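Local coordinates for protein alpha-1,2-mannosidase (Bacteroides thetaiotaomicron, PDB 2WW2) that hydrolyses alpha-mannosidic linkages as a calcium-dependent, inverting family GH92 alpha-mannosidase of a human gut symbiont, at residues S236-S239 against P240-A244; K403-E406 against A407-Q411; R608-D612 against K613-S617; Q694-R698 against N699-H703. All blocks are in the same frame, centred on the assembly; numbering follows the deposited sequence.

Contact 1: residues S236-S239 against P240-A244; sequences SFIS and PEQAA
The backbone of Ser236-Ser239 leaves strand 229-236 and turns straight into the first turn of helix 240-250, with Ser239 as its N-cap. Ala243 N donates to Ser239 O at 3.0 Å, the first i to i+4 bond of the helix. The cap itself is the bond from Gln242 N to Ser239 OG, 2.9 Å long. Ser239 OG reaches this amide because chi1, 74°, sets it between its own backbone N and carbonyl carbon. Pro240, whose nitrogen carries no hydrogen, takes the N1 position. Three residues earlier, Ser236 OG accepts from Ile238 N at 3.0 Å, an ST turn that bends the chain off the strand. The same hydroxyl lies against the methylenes of Gln242, 3.2 Å from its CG, and also bonds to Glu303, while the amide of Gln242 bends away to Asn246 and the carbonyl of Phe304. Ser236 CB meets the methyl of Ala243, CB to CB 3.7 Å. Two serine hydroxyls thus take up backbone N-H groups, one in the turn and one at the helix start, where the partly negative hydroxyl oxygen would probably also be favoured by the positive end of the helix dipole.

Contact 2: residues K403-E406 against A407-Q411; sequences KALE and AMIHQ
This is an i to i+4 contact within one helix, 401-413 of the GH92 catalytic region, where side chains one turn apart pack along a rod that lies against helices 347-364, 383-393 and 444-465. Four consecutive backbone bonds carry it, from Ala407 N to Lys403 O through to His410 N to Glu406 O; that of Ile409 N to Leu405 O is the straightest, 171° at the hydrogen. Leu405 and Ile409 make the main apolar pair, their side chains crossing obliquely with CG of Leu405 3.9 Å from CD1 of Ile409. With chi1 at -67°, CG1 of Ile409 is anti to its carbonyl carbon and is directed back down the helix, 3.3 Å from Leu405 O. Met408 behaves alike: its extended chain runs back beside the previous turn, CG 3.2 Å from Ala404 O, and its terminal CE comes to 4.2 Å from CB of Ala404. Phe461 of helix 444-465 touches Ala404, Leu405 and Met408. On another side the small methyl of Ala407 sits 3.5 Å from Lys403 O and meets Tyr361. That tyrosine's hydroxyl bonds to Glu406 OE2, which also forms a long, weak salt bridge with Lys403 NZ. A helix packed in this way among other helices is consistent with the (alpha/alpha)6 barrel of six-hairpin glycosidases.

Contact 3: residues R608-D612 against K613-S617; sequences RNVMD and KLYNS
Lys613 and Leu614 form the C-terminus of helix 600-613, Lys613 N donating to Asn609 O at 2.8 Å and Leu614 N to Val610 O at 2.9 Å, the last i to i+4 bonds before the chain passes into a loop. An i to i+4 Asn-Lys side-chain pair lies on this turn: chi1 of Lys613, -77°, puts CG anti to the carbonyl carbon, and the extended remainder crosses the amide of Asn609. NZ donates a hydrogen bond to Asn609 OD1, 2.7 Å, in the carbonyl plane and on a lone pair, while CD lies 3.0 Å from the same oxygen. The ammonium has a second partner in Glu571, a salt bridge, and Tyr559 of another copy of the protein in the assembly packs on the lysine. A methionine in place of Lys613 would probably leave Asn609 OD1 without this donor and Glu571 without its cation. Elsewhere on the turn, Val610 CG1 packs against Leu614 CD1, 3.9 Å away, and Tyr557 of that other copy lies on the leucine. Tyr615, beyond the helix, sends its hydroxyl to Thr631 and His582. Its ring turns an edge to the last turn, with CD2 3.8 Å from Val610 O, which lies in the ring plane.

Contact 4: residues Q694-R698 against N699-H703; sequences QEFTR and NYLTH
Apolar contact first joins Phe696 to Leu701, whose CD2 stands 3.9 Å from the ring's CZ, the two side chains crossing at about a right angle. With chi1 at 171°, CG of Phe696 is anti to the backbone N and the ring swings across the turn, so that CZ also meets Tyr700 O at 3.3 Å; the oxygen lies at the ring edge, near its plane. The polar link goes through a water that accepts from Arg698 NE at 2.6 Å and donates to Tyr700 O at 2.8 Å, a bridge across the bend in place of a direct side-chain bond. Arg698 is bent at chi3, and the edge of the Phe696 ring meets its guanidinium face, CD1 lying 3.7 Å above that plane and toward its rim; NH2 makes a salt bridge to Glu705. Van der Waals contact completes the set: CD of Arg698 lies 3.9 Å from Tyr700 OH, the guanidinium and phenol planes being 60° apart. Without the ring, a serine here in place of Tyr700 would probably leave the methylenes of Arg698 uncovered on this side and freer to turn. The bend joins two sheets: strand 694-695 edges the six-stranded mixed sheet, while strand 700-702 pairs with strand 651-654, where Ile654 touches both Phe696 and Leu701, and leads at once into helix 703-707.

Along the chain the contacts come in series, 1 to 4, without touching. Contacts 1 and 4 are the most distant pair, centres about 51 Å apart and on opposite sides of the chain's centre. Contacts 2, 3 and 4 belong to the catalytic part, and contact 1 sits where the chain passes into it from the beta-rich N-terminal region: contact 2 lies within helix 401-413, contact 3 at the end of helix 600-613, contact 4 between two sheets. Contacts 3 and 4 are the closest pair, centres about 25 Å and nearest atoms about 14 Å apart. Together they sample the strand-to-helix, within-helix, helix-to-loop and sheet-to-sheet parts of this two-part enzyme, and contact 3 alone is touched by another copy of the protein.

Contact 1: residues S236-S239 against P240-A244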
loop_
_atom_site.group_PDB
_atom_site.type_symbol
_atom_site.label_atom_id
_atom_site.label_comp_id
_atom_site.label_asym_id
_atom_site.label_seq_id
_atom_site.Cartn_x
_atom_site.Cartn_y
_atom_site.Cartn_z
ATOM N N SER A 236 23.065 29.224 35.328
ATOM C CA SER A 236 24.396 28.630 35.225
ATOM C C SER A 236 24.303 27.167 35.647
ATOM O O SER A 236 23.470 26.817 36.487
ATOM C CB SER A 236 25.384 29.363 36.154
ATOM O OG SER A 236 26.653 28.729 36.143
ATOM N N PHE A 237 25.166 26.323 35.091
ATOM C CA PHE A 237 25.283 24.948 35.578
ATOM C C PHE A 237 26.397 24.813 36.612
ATOM O O PHE A 237 26.575 23.750 37.197
ATOM C CB PHE A 237 25.520 23.975 34.405
ATOM C CG PHE A 237 24.310 23.781 33.548
ATOM C CD1 PHE A 237 23.281 22.934 33.961
ATOM C CD2 PHE A 237 24.172 24.475 32.354
ATOM C CE1 PHE A 237 22.134 22.759 33.180
ATOM C CE2 PHE A 237 23.037 24.319 31.578
ATOM C CZ PHE A 237 22.011 23.449 32.000
ATOM N N ILE A 238 27.127 25.893 36.851
ATOM C CA ILE A 238 28.282 25.849 37.758
ATOM C C ILE A 238 27.915 26.192 39.196
ATOM O O ILE A 238 28.224 25.418 40.106
ATOM C CB ILE A 238 29.448 26.743 37.235
ATOM C CG1 ILE A 238 30.032 26.111 35.974
ATOM C CG2 ILE A 238 30.565 26.938 38.315
ATOM C CD1 ILE A 238 30.899 27.061 35.142
ATOM N N SER A 239 27.247 27.327 39.401
ATOM C CA SER A 239 26.918 27.794 40.749
ATOM C C SER A 239 26.016 29.026 40.704
ATOM O O SER A 239 25.915 29.689 39.668
ATOM C CB SER A 239 28.214 28.199 41.449
ATOM O OG SER A 239 28.665 29.438 40.900
ATOM N N PRO A 240 25.379 29.365 41.838
ATOM C CA PRO A 240 24.611 30.608 41.886
ATOM C C PRO A 240 25.471 31.841 41.619
ATOM O O PRO A 240 25.015 32.777 40.962
ATOM C CB PRO A 240 24.050 30.618 43.318
ATOM C CG PRO A 240 23.916 29.165 43.648
ATOM C CD PRO A 240 25.165 28.549 43.050
ATOM N N GLU A 241 26.710 31.835 42.109
ATOM C CA GLU A 241 27.651 32.917 41.807
ATOM C C GLU A 241 27.906 33.062 40.298
ATOM O O GLU A 241 27.953 34.171 39.771
ATOM C CB GLU A 241 28.975 32.694 42.557
ATOM C CG GLU A 241 28.836 32.804 44.085
ATOM C CD GLU A 241 27.985 31.678 44.717
ATOM O OE1 GLU A 241 27.968 30.524 44.199
ATOM O OE2 GLU A 241 27.339 31.956 45.761
ATOM N N GLN A 242 28.074 31.951 39.594
ATOM C CA GLN A 242 28.308 32.035 38.156
ATOM C C GLN A 242 27.034 32.488 37.445
ATOM O O GLN A 242 27.100 33.175 36.431
ATOM C CB GLN A 242 28.787 30.694 37.588
ATOM C CG GLN A 242 29.099 30.736 36.090
ATOM C CD GLN A 242 30.234 31.698 35.733
ATOM O OE1 GLN A 242 31.290 31.705 36.381
ATOM N NE2 GLN A 242 30.031 32.494 34.682
ATOM N N ALA A 243 25.876 32.100 37.965
ATOM C CA ALA A 243 24.616 32.573 37.363
ATOM C C ALA A 243 24.542 34.101 37.445
ATOM O O ALA A 243 24.052 34.765 36.523
ATOM C CB ALA A 243 23.402 31.928 38.037
ATOM N N ALA A 244 25.057 34.666 38.535
ATOM C CA ALA A 244 25.016 36.122 38.704
ATOM C C ALA A 244 26.007 36.802 37.764
ATOM O O ALA A 244 25.735 37.869 37.223
ATOM C CB ALA A 244 25.276 36.507 40.159
#

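Contact 2: residues K403-E406 against A407-Q411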
loop_
_atom_site.group_PDB
_atom_site.type_symbol
_atom_site.label_atom_id
_atom_site.label_comp_id
_atom_site.label_asym_id
_atom_site.label_seq_id
_atom_site.Cartn_x
_atom_site.Cartn_y
_atom_site.Cartn_z
ATOM N N LYS A 403 46.174 11.266 21.340
ATOM C CA LYS A 403 45.064 11.128 22.284
ATOM C C LYS A 403 43.775 10.832 21.516
ATOM O O LYS A 403 42.975 9.974 21.922
ATOM C CB LYS A 403 44.911 12.403 23.128
ATOM C CG LYS A 403 43.605 12.490 23.927
ATOM C CD LYS A 403 43.524 11.428 25.039
ATOM C CE LYS A 403 44.183 11.895 26.320
ATOM N NZ LYS A 403 44.497 10.735 27.215
ATOM N N ALA A 404 43.566 11.537 20.403
ATOM C CA ALA A 404 42.364 11.287 19.596
ATOM C C ALA A 404 42.366 9.855 19.056
ATOM O O ALA A 404 41.350 9.169 19.111
ATOM C CB ALA A 404 42.231 12.304 18.451
ATOM N N LEU A 405 43.510 9.397 18.550
ATOM C CA LEU A 405 43.577 8.034 18.034
ATOM C C LEU A 405 43.254 7.004 19.129
ATOM O O LEU A 405 42.586 5.993 18.872
ATOM C CB LEU A 405 44.956 7.738 17.439
ATOM C CG LEU A 405 45.087 6.325 16.843
ATOM C CD1 LEU A 405 43.993 6.031 15.806
ATOM C CD2 LEU A 405 46.468 6.118 16.235
ATOM N N GLU A 406 43.771 7.245 20.336
ATOM C CA GLU A 406 43.570 6.327 21.457
ATOM C C GLU A 406 42.084 6.243 21.788
ATOM O O GLU A 406 41.537 5.153 21.983
ATOM C CB GLU A 406 44.363 6.817 22.668
ATOM C CG GLU A 406 44.008 6.171 23.991
ATOM C CD GLU A 406 44.567 6.960 25.183
ATOM O OE1 GLU A 406 45.799 6.980 25.348
ATOM O OE2 GLU A 406 43.778 7.555 25.952
ATOM N N ALA A 407 41.438 7.407 21.830
ATOM C CA ALA A 407 40.015 7.497 22.107
ATOM C C ALA A 407 39.191 6.763 21.044
ATOM O O ALA A 407 38.229 6.062 21.369
ATOM C CB ALA A 407 39.589 8.983 22.179
ATOM N N MET A 408 39.570 6.934 19.777
ATOM C CA MET A 408 38.864 6.305 18.656
ATOM C C MET A 408 38.953 4.793 18.743
ATOM O O MET A 408 37.952 4.090 18.616
ATOM C CB MET A 408 39.488 6.735 17.325
ATOM C CG MET A 408 39.188 8.166 16.914
ATOM S SD MET A 408 40.198 8.553 15.467
ATOM C CE MET A 408 40.021 10.341 15.487
ATOM N N ILE A 409 40.171 4.293 18.933
ATOM C CA ILE A 409 40.371 2.867 19.041
ATOM C C ILE A 409 39.595 2.297 20.235
ATOM O O ILE A 409 38.985 1.220 20.130
ATOM C CB ILE A 409 41.880 2.509 19.168
ATOM C CG1 ILE A 409 42.604 2.838 17.859
ATOM C CG2 ILE A 409 42.049 1.031 19.497
ATOM C CD1 ILE A 409 44.107 2.731 17.953
ATOM N N HIS A 410 39.631 2.992 21.372
ATOM C CA HIS A 410 38.935 2.504 22.572
ATOM C C HIS A 410 37.424 2.423 22.336
ATOM O O HIS A 410 36.748 1.488 22.772
ATOM C CB HIS A 410 39.248 3.385 23.787
ATOM C CG HIS A 410 38.412 3.077 24.988
ATOM N ND1 HIS A 410 38.682 2.026 25.843
ATOM C CD2 HIS A 410 37.306 3.684 25.474
ATOM C CE1 HIS A 410 37.773 2.000 26.803
ATOM N NE2 HIS A 410 36.927 2.997 26.598
ATOM N N GLN A 411 36.901 3.402 21.613
ATOM C CA GLN A 411 35.481 3.439 21.289
ATOM C C GLN A 411 35.056 2.182 20.502
ATOM O O GLN A 411 33.894 1.768 20.552
ATOM C CB GLN A 411 35.168 4.716 20.491
ATOM C CG GLN A 411 33.680 5.089 20.423
ATOM C CD GLN A 411 33.180 5.753 21.696
ATOM O OE1 GLN A 411 33.895 5.821 22.704
ATOM N NE2 GLN A 411 31.948 6.267 21.651
#

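Contact 3: residues R608-D612 against K613-S617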
loop_
_atom_site.group_PDB
_atom_site.type_symbol
_atom_site.label_atom_id
_atom_site.label_comp_id
_atom_site.label_asym_id
_atom_site.label_seq_id
_atom_site.Cartn_x
_atom_site.Cartn_y
_atom_site.Cartn_z
ATOM N N ARG A 608 16.474 18.236 -7.334
ATOM C CA ARG A 608 15.628 19.410 -7.499
ATOM C C ARG A 608 14.151 19.062 -7.285
ATOM O O ARG A 608 13.399 19.841 -6.719
ATOM C CB ARG A 608 15.883 20.078 -8.858
ATOM C CG ARG A 608 17.341 20.615 -8.959
ATOM C CD ARG A 608 17.535 21.841 -8.065
ATOM N NE ARG A 608 16.637 22.916 -8.503
ATOM C CZ ARG A 608 16.896 23.716 -9.534
ATOM N NH1 ARG A 608 18.027 23.585 -10.213
ATOM N NH2 ARG A 608 16.024 24.650 -9.897
ATOM N N ASN A 609 13.750 17.867 -7.692
ATOM C CA ASN A 609 12.367 17.422 -7.487
ATOM C C ASN A 609 12.044 17.317 -5.980
ATOM O O ASN A 609 11.024 17.835 -5.514
ATOM C CB ASN A 609 12.157 16.091 -8.209
ATOM C CG ASN A 609 10.707 15.790 -8.484
ATOM O OD1 ASN A 609 9.911 16.677 -8.799
ATOM N ND2 ASN A 609 10.354 14.517 -8.387
ATOM N N VAL A 610 12.936 16.692 -5.217
ATOM C CA VAL A 610 12.765 16.592 -3.761
ATOM C C VAL A 610 12.702 17.984 -3.090
ATOM O O VAL A 610 11.834 18.251 -2.271
ATOM C CB VAL A 610 13.876 15.719 -3.112
ATOM C CG1 VAL A 610 13.907 15.915 -1.593
ATOM C CG2 VAL A 610 13.664 14.220 -3.456
ATOM N N MET A 611 13.611 18.881 -3.451
ATOM C CA MET A 611 13.610 20.210 -2.847
ATOM C C MET A 611 12.291 20.931 -3.113
ATOM O O MET A 611 11.771 21.619 -2.228
ATOM C CB MET A 611 14.808 21.046 -3.319
ATOM C CG MET A 611 16.149 20.521 -2.800
ATOM S SD MET A 611 17.503 21.713 -2.804
ATOM C CE MET A 611 18.043 21.719 -4.516
ATOM N N ASP A 612 11.750 20.766 -4.311
ATOM C CA ASP A 612 10.488 21.421 -4.672
ATOM C C ASP A 612 9.289 20.752 -4.001
ATOM O O ASP A 612 8.348 21.425 -3.595
ATOM C CB ASP A 612 10.272 21.388 -6.189
ATOM C CG ASP A 612 11.153 22.390 -6.950
ATOM O OD1 ASP A 612 11.776 23.290 -6.335
ATOM O OD2 ASP A 612 11.217 22.273 -8.196
ATOM N N LYS A 613 9.299 19.427 -3.904
ATOM C CA LYS A 613 8.076 18.713 -3.513
ATOM C C LYS A 613 7.946 18.327 -2.041
ATOM O O LYS A 613 6.831 18.164 -1.554
ATOM C CB LYS A 613 7.872 17.495 -4.413
ATOM C CG LYS A 613 7.331 17.940 -5.762
ATOM C CD LYS A 613 7.694 17.024 -6.881
ATOM C CE LYS A 613 6.927 17.506 -8.142
ATOM N NZ LYS A 613 7.218 16.653 -9.286
ATOM N N LEU A 614 9.065 18.200 -1.337
ATOM C CA LEU A 614 9.040 17.715 0.039
ATOM C C LEU A 614 9.339 18.775 1.100
ATOM O O LEU A 614 9.536 18.438 2.284
ATOM C CB LEU A 614 10.034 16.570 0.190
ATOM C CG LEU A 614 9.695 15.332 -0.646
ATOM C CD1 LEU A 614 10.626 14.221 -0.239
ATOM C CD2 LEU A 614 8.218 14.910 -0.456
ATOM N N TYR A 615 9.364 20.042 0.688
ATOM C CA TYR A 615 9.667 21.133 1.618
ATOM C C TYR A 615 8.771 22.337 1.401
ATOM O O TYR A 615 8.400 22.680 0.263
ATOM C CB TYR A 615 11.122 21.613 1.464
ATOM C CG TYR A 615 12.151 20.647 1.966
ATOM C CD1 TYR A 615 12.562 20.674 3.287
ATOM C CD2 TYR A 615 12.688 19.675 1.122
ATOM C CE1 TYR A 615 13.500 19.776 3.752
ATOM C CE2 TYR A 615 13.610 18.776 1.577
ATOM C CZ TYR A 615 14.016 18.818 2.885
ATOM O OH TYR A 615 14.959 17.908 3.334
ATOM N N ASN A 616 8.416 22.978 2.503
ATOM C CA ASN A 616 7.951 24.357 2.450
ATOM C C ASN A 616 8.284 25.036 3.781
ATOM O O ASN A 616 8.807 24.397 4.696
ATOM C CB ASN A 616 6.461 24.447 2.093
ATOM C CG ASN A 616 5.579 23.831 3.138
ATOM O OD1 ASN A 616 5.463 24.342 4.255
ATOM N ND2 ASN A 616 4.926 22.728 2.779
ATOM N N SER A 617 8.010 26.329 3.887
ATOM C CA SER A 617 8.457 27.061 5.055
ATOM C C SER A 617 7.395 27.156 6.150
ATOM O O SER A 617 7.631 27.808 7.172
ATOM C CB SER A 617 8.887 28.480 4.648
ATOM O OG SER A 617 7.733 29.251 4.325
#

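Contact 4: residues Q694-R698 against N699-H703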
loop_
_atom_site.group_PDB
_atom_site.type_symbol
_atom_site.label_atom_id
_atom_site.label_comp_id
_atom_site.label_asym_id
_atom_site.label_seq_id
_atom_site.Cartn_x
_atom_site.Cartn_y
_atom_site.Cartn_z
ATOM N N GLN A 694 37.800 27.642 -15.758
ATOM C CA GLN A 694 38.249 26.486 -16.543
ATOM C C GLN A 694 37.144 25.445 -16.658
ATOM O O GLN A 694 36.414 25.203 -15.699
ATOM C CB GLN A 694 39.482 25.847 -15.900
ATOM C CG GLN A 694 40.507 26.841 -15.338
ATOM C CD GLN A 694 41.086 27.777 -16.381
ATOM O OE1 GLN A 694 41.443 27.358 -17.492
ATOM N NE2 GLN A 694 41.196 29.071 -16.025
ATOM N N GLU A 695 37.021 24.819 -17.824
ATOM C CA GLU A 695 36.019 23.770 -18.013
ATOM C C GLU A 695 36.143 22.758 -16.873
ATOM O O GLU A 695 37.237 22.347 -16.522
ATOM C CB GLU A 695 36.218 23.074 -19.358
ATOM C CG GLU A 695 35.206 21.972 -19.656
ATOM C CD GLU A 695 35.441 21.358 -21.019
ATOM O OE1 GLU A 695 35.069 22.001 -22.023
ATOM O OE2 GLU A 695 36.023 20.253 -21.091
ATOM N N PHE A 696 35.013 22.358 -16.305
ATOM C CA PHE A 696 35.007 21.539 -15.097
ATOM C C PHE A 696 33.956 20.467 -15.287
ATOM O O PHE A 696 32.806 20.783 -15.543
ATOM C CB PHE A 696 34.669 22.431 -13.898
ATOM C CG PHE A 696 34.428 21.685 -12.614
ATOM C CD1 PHE A 696 35.495 21.286 -11.811
ATOM C CD2 PHE A 696 33.130 21.427 -12.189
ATOM C CE1 PHE A 696 35.274 20.629 -10.612
ATOM C CE2 PHE A 696 32.888 20.763 -10.987
ATOM C CZ PHE A 696 33.964 20.366 -10.193
ATOM N N THR A 697 34.364 19.204 -15.223
ATOM C CA THR A 697 33.441 18.094 -15.457
ATOM C C THR A 697 33.387 17.094 -14.291
ATOM O O THR A 697 32.658 16.102 -14.364
ATOM C CB THR A 697 33.790 17.318 -16.744
ATOM O OG1 THR A 697 35.066 16.695 -16.588
ATOM C CG2 THR A 697 33.835 18.260 -17.970
ATOM N N ARG A 698 34.140 17.344 -13.222
ATOM C CA ARG A 698 34.078 16.459 -12.049
ATOM C C ARG A 698 32.727 16.580 -11.351
ATOM O O ARG A 698 32.129 17.653 -11.352
ATOM C CB ARG A 698 35.201 16.769 -11.059
ATOM C CG ARG A 698 36.572 16.442 -11.619
ATOM C CD ARG A 698 37.675 16.650 -10.573
ATOM N NE ARG A 698 37.825 18.035 -10.128
ATOM C CZ ARG A 698 38.603 18.948 -10.713
ATOM N NH1 ARG A 698 39.298 18.649 -11.817
ATOM N NH2 ARG A 698 38.684 20.174 -10.201
ATOM N N ASN A 699 32.256 15.483 -10.758
ATOM C CA ASN A 699 30.960 15.489 -10.060
ATOM C C ASN A 699 31.106 15.785 -8.574
ATOM O O ASN A 699 30.217 15.459 -7.782
ATOM C CB ASN A 699 30.226 14.157 -10.243
ATOM C CG ASN A 699 29.854 13.890 -11.696
ATOM O OD1 ASN A 699 29.509 14.809 -12.437
ATOM N ND2 ASN A 699 29.912 12.625 -12.101
ATOM N N TYR A 700 32.216 16.417 -8.204
ATOM C CA TYR A 700 32.472 16.784 -6.812
ATOM C C TYR A 700 33.449 17.955 -6.724
ATOM O O TYR A 700 34.229 18.205 -7.656
ATOM C CB TYR A 700 33.036 15.587 -6.035
ATOM C CG TYR A 700 34.396 15.140 -6.515
ATOM C CD1 TYR A 700 35.551 15.496 -5.824
ATOM C CD2 TYR A 700 34.530 14.362 -7.670
ATOM C CE1 TYR A 700 36.814 15.089 -6.274
ATOM C CE2 TYR A 700 35.778 13.960 -8.121
ATOM C CZ TYR A 700 36.913 14.323 -7.413
ATOM O OH TYR A 700 38.145 13.919 -7.852
ATOM N N LEU A 701 33.385 18.667 -5.602
ATOM C CA LEU A 701 34.332 19.723 -5.251
ATOM C C LEU A 701 35.108 19.264 -4.024
ATOM O O LEU A 701 34.538 18.616 -3.147
ATOM C CB LEU A 701 33.571 20.997 -4.876
ATOM C CG LEU A 701 32.911 21.825 -5.978
ATOM C CD1 LEU A 701 32.031 22.914 -5.360
ATOM C CD2 LEU A 701 33.960 22.442 -6.886
ATOM N N THR A 702 36.391 19.599 -3.942
ATOM C CA THR A 702 37.136 19.292 -2.706
ATOM C C THR A 702 36.871 20.390 -1.690
ATOM O O THR A 702 36.504 21.504 -2.064
ATOM C CB THR A 702 38.661 19.199 -2.932
ATOM O OG1 THR A 702 39.182 20.490 -3.266
ATOM C CG2 THR A 702 38.981 18.209 -4.060
ATOM N N HIS A 703 37.061 20.082 -0.408
ATOM C CA HIS A 703 37.005 21.114 0.631
ATOM C C HIS A 703 37.999 22.240 0.335
ATOM O O HIS A 703 37.670 23.416 0.480
ATOM C CB HIS A 703 37.288 20.511 1.999
ATOM C CG HIS A 703 36.921 21.411 3.141
ATOM N ND1 HIS A 703 37.857 22.133 3.861
ATOM C CD2 HIS A 703 35.720 21.712 3.680
ATOM C CE1 HIS A 703 37.245 22.824 4.807
ATOM N NE2 HIS A 703 35.947 22.590 4.716
HETATM O O HOH W 1 36.939 18.791 -7.767
#